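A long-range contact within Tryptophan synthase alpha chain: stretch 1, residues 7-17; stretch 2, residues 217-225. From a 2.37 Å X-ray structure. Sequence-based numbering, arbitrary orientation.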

ATOM      1  N   PHE B   7     -17.302  13.165 -15.909  1.00 73.60           N
ATOM      2  CA  PHE B   7     -16.759  11.890 -16.314  1.00 71.92           C
ATOM      3  C   PHE B   7     -17.643  11.123 -17.265  1.00 73.49           C
ATOM      4  O   PHE B   7     -17.154  10.325 -18.078  1.00 73.40           O
ATOM      5  CB  PHE B   7     -16.445  11.019 -15.101  1.00 69.99           C
ATOM      6  CG  PHE B   7     -15.029  11.101 -14.646  1.00 65.80           C
ATOM      7  CD1 PHE B   7     -14.065  10.280 -15.190  1.00 65.11           C
ATOM      8  CD2 PHE B   7     -14.649  12.020 -13.678  1.00 64.34           C
ATOM      9  CE1 PHE B   7     -12.731  10.361 -14.740  1.00 65.71           C
ATOM     10  CE2 PHE B   7     -13.327  12.100 -13.230  1.00 60.32           C
ATOM     11  CZ  PHE B   7     -12.379  11.275 -13.738  1.00 59.00           C
ATOM     12  N   ARG B   8     -18.947  11.349 -17.157  1.00 74.43           N
ATOM     13  CA  ARG B   8     -19.900  10.672 -18.017  1.00 75.60           C
ATOM     14  C   ARG B   8     -19.669  10.977 -19.493  1.00 77.02           C
ATOM     15  O   ARG B   8     -20.299  10.342 -20.400  1.00 78.82           O
ATOM     16  CB  ARG B   8     -21.317  11.036 -17.597  1.00 76.93           C
ATOM     17  CG  ARG B   8     -21.853  10.089 -16.581  1.00 75.43           C
ATOM     18  CD  ARG B   8     -23.373   9.918 -16.680  1.00 76.71           C
ATOM     19  NE  ARG B   8     -23.789   9.069 -15.573  1.00 74.08           N
ATOM     20  CZ  ARG B   8     -23.834   9.470 -14.307  1.00 71.10           C
ATOM     21  NH1 ARG B   8     -23.506  10.721 -13.965  1.00 66.42           N
ATOM     22  NH2 ARG B   8     -24.187   8.602 -13.378  1.00 71.19           N
ATOM     23  N   LYS B   9     -18.780  11.954 -19.729  1.00 75.67           N
ATOM     24  CA  LYS B   9     -18.364  12.346 -21.097  1.00 76.87           C
ATOM     25  C   LYS B   9     -17.234  11.490 -21.680  1.00 75.45           C
ATOM     26  O   LYS B   9     -16.801  11.725 -22.812  1.00 76.34           O
ATOM     27  CB  LYS B   9     -18.002  13.841 -21.160  1.00 76.70           C
ATOM     28  CG  LYS B   9     -19.158  14.713 -21.676  1.00 81.57           C
ATOM     29  CD  LYS B   9     -19.190  16.102 -21.036  1.00 83.25           C
ATOM     30  CE  LYS B   9     -20.631  16.627 -21.013  1.00 87.15           C
ATOM     31  NZ  LYS B   9     -21.001  17.115 -19.637  1.00 84.95           N
ATOM     32  N   PHE B  10     -16.775  10.499 -20.911  1.00 73.15           N
ATOM     33  CA  PHE B  10     -15.590   9.729 -21.255  1.00 71.73           C
ATOM     34  C   PHE B  10     -15.861   8.276 -21.593  1.00 71.54           C
ATOM     35  O   PHE B  10     -14.935   7.532 -21.899  1.00 70.82           O
ATOM     36  CB  PHE B  10     -14.550   9.845 -20.135  1.00 70.49           C
ATOM     37  CG  PHE B  10     -13.788  11.136 -20.172  1.00 72.34           C
ATOM     38  CD1 PHE B  10     -14.225  12.238 -19.439  1.00 74.53           C
ATOM     39  CD2 PHE B  10     -12.664  11.270 -20.988  1.00 73.08           C
ATOM     40  CE1 PHE B  10     -13.536  13.457 -19.500  1.00 75.55           C
ATOM     41  CE2 PHE B  10     -11.965  12.483 -21.043  1.00 74.28           C
ATOM     42  CZ  PHE B  10     -12.402  13.581 -20.296  1.00 73.41           C
ATOM     43  N   TYR B  11     -17.133   7.892 -21.574  1.00 72.04           N
ATOM     44  CA  TYR B  11     -17.532   6.506 -21.799  1.00 72.13           C
ATOM     45  C   TYR B  11     -18.986   6.426 -22.276  1.00 74.63           C
ATOM     46  O   TYR B  11     -19.746   7.377 -22.104  1.00 75.08           O
ATOM     47  CB  TYR B  11     -17.299   5.683 -20.513  1.00 70.66           C
ATOM     48  CG  TYR B  11     -18.245   5.981 -19.352  1.00 67.50           C
ATOM     49  CD1 TYR B  11     -17.951   6.958 -18.412  1.00 63.63           C
ATOM     50  CD2 TYR B  11     -19.439   5.269 -19.211  1.00 68.38           C
ATOM     51  CE1 TYR B  11     -18.838   7.213 -17.338  1.00 64.80           C
ATOM     52  CE2 TYR B  11     -20.320   5.518 -18.173  1.00 68.04           C
ATOM     53  CZ  TYR B  11     -20.014   6.485 -17.237  1.00 65.86           C
ATOM     54  OH  TYR B  11     -20.906   6.703 -16.221  1.00 68.03           O
ATOM     55  N   LYS B  12     -19.375   5.305 -22.878  1.00 76.96           N
ATOM     56  CA  LYS B  12     -20.713   5.198 -23.458  1.00 80.82           C
ATOM     57  C   LYS B  12     -21.729   4.498 -22.541  1.00 81.83           C
ATOM     58  O   LYS B  12     -22.678   5.130 -22.068  1.00 82.63           O
ATOM     59  CB  LYS B  12     -20.673   4.562 -24.848  1.00 83.24           C
ATOM     60  CG  LYS B  12     -19.611   5.179 -25.792  1.00 84.66           C
ATOM     61  CD  LYS B  12     -19.546   4.453 -27.136  1.00 87.87           C
ATOM     62  CE  LYS B  12     -18.319   4.851 -27.953  1.00 88.76           C
ATOM     63  NZ  LYS B  12     -18.370   4.242 -29.340  1.00 89.70           N
ATOM     64  N   GLU B  13     -21.563   3.197 -22.309  1.00 82.03           N
ATOM     65  CA  GLU B  13     -22.442   2.503 -21.356  1.00 82.30           C
ATOM     66  C   GLU B  13     -21.684   2.395 -20.047  1.00 78.63           C
ATOM     67  O   GLU B  13     -22.055   2.996 -19.042  1.00 78.09           O
ATOM     68  CB  GLU B  13     -22.843   1.102 -21.866  1.00 85.51           C
ATOM     69  CG  GLU B  13     -24.276   0.969 -22.409  1.00 90.61           C
ATOM     70  CD  GLU B  13     -25.370   1.262 -21.348  1.00 93.79           C
ATOM     71  OE1 GLU B  13     -25.252   0.817 -20.169  1.00 92.09           O
ATOM     72  OE2 GLU B  13     -26.366   1.934 -21.713  1.00 96.14           O
ATOM     73  N   ASN B  14     -20.582   1.661 -20.082  1.00 76.30           N
ATOM     74  CA  ASN B  14     -19.808   1.381 -18.889  1.00 73.04           C
ATOM     75  C   ASN B  14     -18.370   1.815 -19.102  1.00 70.05           C
ATOM     76  O   ASN B  14     -17.881   1.790 -20.221  1.00 69.78           O
ATOM     77  CB  ASN B  14     -19.860  -0.101 -18.599  1.00 73.84           C
ATOM     78  CG  ASN B  14     -19.750  -0.385 -17.172  1.00 74.33           C
ATOM     79  OD1 ASN B  14     -18.657  -0.636 -16.672  1.00 77.05           O
ATOM     80  ND2 ASN B  14     -20.877  -0.333 -16.463  1.00 77.86           N
ATOM     81  N   ALA B  15     -17.691   2.227 -18.039  1.00 66.58           N
ATOM     82  CA  ALA B  15     -16.334   2.723 -18.210  1.00 64.32           C
ATOM     83  C   ALA B  15     -15.316   1.638 -18.008  1.00 63.40           C
ATOM     84  O   ALA B  15     -15.380   0.890 -17.028  1.00 63.68           O
ATOM     85  CB  ALA B  15     -16.046   3.894 -17.284  1.00 62.14           C
ATOM     86  N   ASN B  16     -14.371   1.548 -18.936  1.00 62.44           N
ATOM     87  CA  ASN B  16     -13.210   0.735 -18.679  1.00 61.76           C
ATOM     88  C   ASN B  16     -12.110   1.581 -18.069  1.00 59.41           C
ATOM     89  O   ASN B  16     -11.674   2.563 -18.667  1.00 58.59           O
ATOM     90  CB  ASN B  16     -12.750   0.041 -19.941  1.00 63.25           C
ATOM     91  CG  ASN B  16     -13.849  -0.742 -20.585  1.00 65.88           C
ATOM     92  OD1 ASN B  16     -14.646  -1.372 -19.907  1.00 67.65           O
ATOM     93  ND2 ASN B  16     -13.904  -0.709 -21.910  1.00 69.96           N
ATOM     94  N   VAL B  17     -11.696   1.220 -16.857  1.00 58.10           N
ATOM     95  CA  VAL B  17     -10.724   2.013 -16.117  1.00 56.04           C
ATOM     96  C   VAL B  17      -9.561   1.108 -15.830  1.00 55.67           C
ATOM     97  O   VAL B  17      -9.753  -0.040 -15.480  1.00 57.12           O
ATOM     98  CB  VAL B  17     -11.282   2.533 -14.756  1.00 55.56           C
ATOM     99  CG1 VAL B  17     -10.253   3.457 -14.074  1.00 54.33           C
ATOM    100  CG2 VAL B  17     -12.588   3.263 -14.975  1.00 55.26           C
HETATM  101  N   MSE B 217     -19.084  -7.336 -13.240  1.00 81.48           N
HETATM  102  CA  MSE B 217     -18.982  -6.040 -12.594  1.00 78.70           C
HETATM  103  C   MSE B 217     -19.619  -4.947 -13.450  1.00 78.08           C
HETATM  104  O   MSE B 217     -20.007  -3.896 -12.924  1.00 76.16           O
HETATM  105  CB  MSE B 217     -17.518  -5.711 -12.327  1.00 76.63           C
HETATM  106  CG  MSE B 217     -16.902  -6.503 -11.194  1.00 78.57           C
HETATM  107 SE   MSE B 217     -17.666  -6.017  -9.439  0.65 79.77          SE
HETATM  108  CE  MSE B 217     -16.786  -7.431  -8.389  1.00 79.65           C
ATOM    109  N   ARG B 218     -19.729  -5.208 -14.759  1.00 79.11           N
ATOM    110  CA  ARG B 218     -20.328  -4.262 -15.701  1.00 79.18           C
ATOM    111  C   ARG B 218     -21.817  -4.026 -15.475  1.00 80.16           C
ATOM    112  O   ARG B 218     -22.346  -2.996 -15.894  1.00 79.85           O
ATOM    113  CB  ARG B 218     -20.104  -4.691 -17.152  1.00 81.12           C
ATOM    114  CG  ARG B 218     -18.757  -4.273 -17.734  1.00 79.75           C
ATOM    115  CD  ARG B 218     -18.689  -4.461 -19.259  1.00 82.13           C
ATOM    116  NE  ARG B 218     -17.464  -3.852 -19.757  1.00 81.09           N
ATOM    117  CZ  ARG B 218     -16.521  -4.465 -20.462  1.00 80.80           C
ATOM    118  NH1 ARG B 218     -16.651  -5.741 -20.841  1.00 81.46           N
ATOM    119  NH2 ARG B 218     -15.448  -3.765 -20.802  1.00 77.82           N
ATOM    120  N   LYS B 219     -22.493  -4.963 -14.817  1.00 81.15           N
ATOM    121  CA  LYS B 219     -23.907  -4.744 -14.501  1.00 82.38           C
ATOM    122  C   LYS B 219     -24.123  -4.322 -13.060  1.00 80.06           C
ATOM    123  O   LYS B 219     -25.237  -4.376 -12.544  1.00 81.06           O
ATOM    124  CB  LYS B 219     -24.788  -5.951 -14.865  1.00 86.28           C
ATOM    125  CG  LYS B 219     -24.193  -7.333 -14.635  1.00 88.66           C
ATOM    126  CD  LYS B 219     -24.439  -8.173 -15.887  1.00 92.70           C
ATOM    127  CE  LYS B 219     -23.773  -9.536 -15.830  1.00 95.14           C
ATOM    128  NZ  LYS B 219     -23.603 -10.125 -17.209  1.00 98.16           N
ATOM    129  N   VAL B 220     -23.046  -3.894 -12.419  1.00 76.39           N
ATOM    130  CA  VAL B 220     -23.115  -3.544 -11.017  1.00 74.03           C
ATOM    131  C   VAL B 220     -23.249  -2.040 -10.938  1.00 72.11           C
ATOM    132  O   VAL B 220     -24.113  -1.541 -10.237  1.00 72.26           O
ATOM    133  CB  VAL B 220     -21.880  -4.073 -10.254  1.00 72.52           C
ATOM    134  CG1 VAL B 220     -21.712  -3.376  -8.926  1.00 70.63           C
ATOM    135  CG2 VAL B 220     -21.992  -5.576 -10.061  1.00 73.81           C
ATOM    136  N   ALA B 221     -22.434  -1.325 -11.714  1.00 70.83           N
ATOM    137  CA  ALA B 221     -22.381   0.138 -11.635  1.00 69.30           C
ATOM    138  C   ALA B 221     -22.222   0.841 -12.990  1.00 69.66           C
ATOM    139  O   ALA B 221     -22.918   0.499 -13.948  1.00 71.44           O
ATOM    140  CB  ALA B 221     -21.296   0.570 -10.659  1.00 66.57           C
ATOM    141  N   ASP B 222     -21.327   1.827 -13.058  1.00 67.72           N
ATOM    142  CA  ASP B 222     -21.150   2.656 -14.256  1.00 67.90           C
ATOM    143  C   ASP B 222     -19.775   2.490 -14.894  1.00 66.91           C
ATOM    144  O   ASP B 222     -19.504   3.120 -15.913  1.00 66.94           O
ATOM    145  CB  ASP B 222     -21.286   4.143 -13.880  1.00 66.98           C
ATOM    146  CG  ASP B 222     -22.661   4.503 -13.401  1.00 69.61           C
ATOM    147  OD1 ASP B 222     -23.662   3.955 -13.916  1.00 75.53           O
ATOM    148  OD2 ASP B 222     -22.749   5.351 -12.514  1.00 69.37           O
ATOM    149  N   GLY B 223     -18.891   1.720 -14.250  1.00 65.84           N
ATOM    150  CA  GLY B 223     -17.493   1.578 -14.664  1.00 64.45           C
ATOM    151  C   GLY B 223     -16.799   0.451 -13.911  1.00 64.45           C
ATOM    152  O   GLY B 223     -17.331  -0.050 -12.908  1.00 64.56           O
ATOM    153  N   VAL B 224     -15.615   0.049 -14.384  1.00 63.26           N
ATOM    154  CA  VAL B 224     -14.890  -1.086 -13.808  1.00 63.06           C
ATOM    155  C   VAL B 224     -13.415  -0.734 -13.809  1.00 61.63           C
ATOM    156  O   VAL B 224     -12.936  -0.165 -14.800  1.00 61.55           O
ATOM    157  CB  VAL B 224     -15.110  -2.342 -14.673  1.00 65.72           C
ATOM    158  CG1 VAL B 224     -14.172  -3.461 -14.268  1.00 66.28           C
ATOM    159  CG2 VAL B 224     -16.570  -2.787 -14.626  1.00 65.65           C
ATOM    160  N   ILE B 225     -12.706  -1.055 -12.719  1.00 60.14           N
ATOM    161  CA  ILE B 225     -11.308  -0.635 -12.542  1.00 58.32           C
ATOM    162  C   ILE B 225     -10.376  -1.830 -12.394  1.00 59.64           C
ATOM    163  O   ILE B 225     -10.413  -2.492 -11.358  1.00 60.07           O
ATOM    164  CB  ILE B 225     -11.141   0.239 -11.290  1.00 55.95           C
ATOM    165  CG1 ILE B 225     -12.150   1.383 -11.282  1.00 53.93           C
ATOM    166  CG2 ILE B 225      -9.717   0.783 -11.162  1.00 56.70           C
ATOM    167  CD1 ILE B 225     -12.054   2.286 -10.044  1.00 46.69           C
TER
HETATM  168  O   HOH W   1     -19.531  -1.406 -13.433  1.00 56.62           O

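The shortest direct hydrogen bond between the two stretches joins two side chains: Arg218 NH2 donates to Asn16 OD1 at 2.7 Å. The acceptor lies at the edge of the guanidinium, near its plane, where the N-H bonds of arginine point. The long, flexible arginine suits this place, because its CA-to-CB bond runs sideways and the extended chain must carry the charged end to the asparagine.

Strands 15-17 and 223-225 run parallel, and three backbone hydrogen bonds tie the stretches together, the first of them to Asp222 O, just before the second strand. Ala15 N donates to Asp222 O at 2.9 Å, Val224 N to Ala15 O at 2.8 Å, and Val17 N to Val224 O at 2.8 Å. Ala15 thus uses its N and O, and Val224 likewise, to bond to residues flanking the bridge partner, as parallel pairing requires. CA-H...O contacts supplement the ladder, including Gly223 CA to Ala15 O at 3.2 Å.

Just before the strand, Asn14 turns its side chain toward the other stretch, its ND2 lying 3.1 Å from Arg218 O at an angle too poor for a hydrogen bond. Its short amide suits a place among backbone groups, with OD1 3.2 Å from Gly223 CA. A water 2.6 Å from both Met217 O and Gly223 O reaches stretch 1 through a weak hydrogen bond, accepting from Asn14 ND2 at 3.5 Å.

Farther out, Arg8 NH2 and Asp222 OD2 form a long salt bridge of 3.7 Å, complementary in charge but loose. The broad Tyr11 ring packs nearby against Asp222, with CE2 3.4 Å from Asp222 O and OH 3.5 Å from Asp222 CB.

Apolar packing completes the contact. Ala15, Val17 and Ile225 share one face of the sheet, where Val17 CB meets Ile225 CG1 at 3.8 Å; beta-branched residues favor extended backbones and cover neighboring strands well. Gly223 pairs with Ala15, their CA atoms only 3.9 Å apart. A CB on Gly223 would fall 3.1 Å from Ala15 CB, so the absence of a side chain accommodates this close approach.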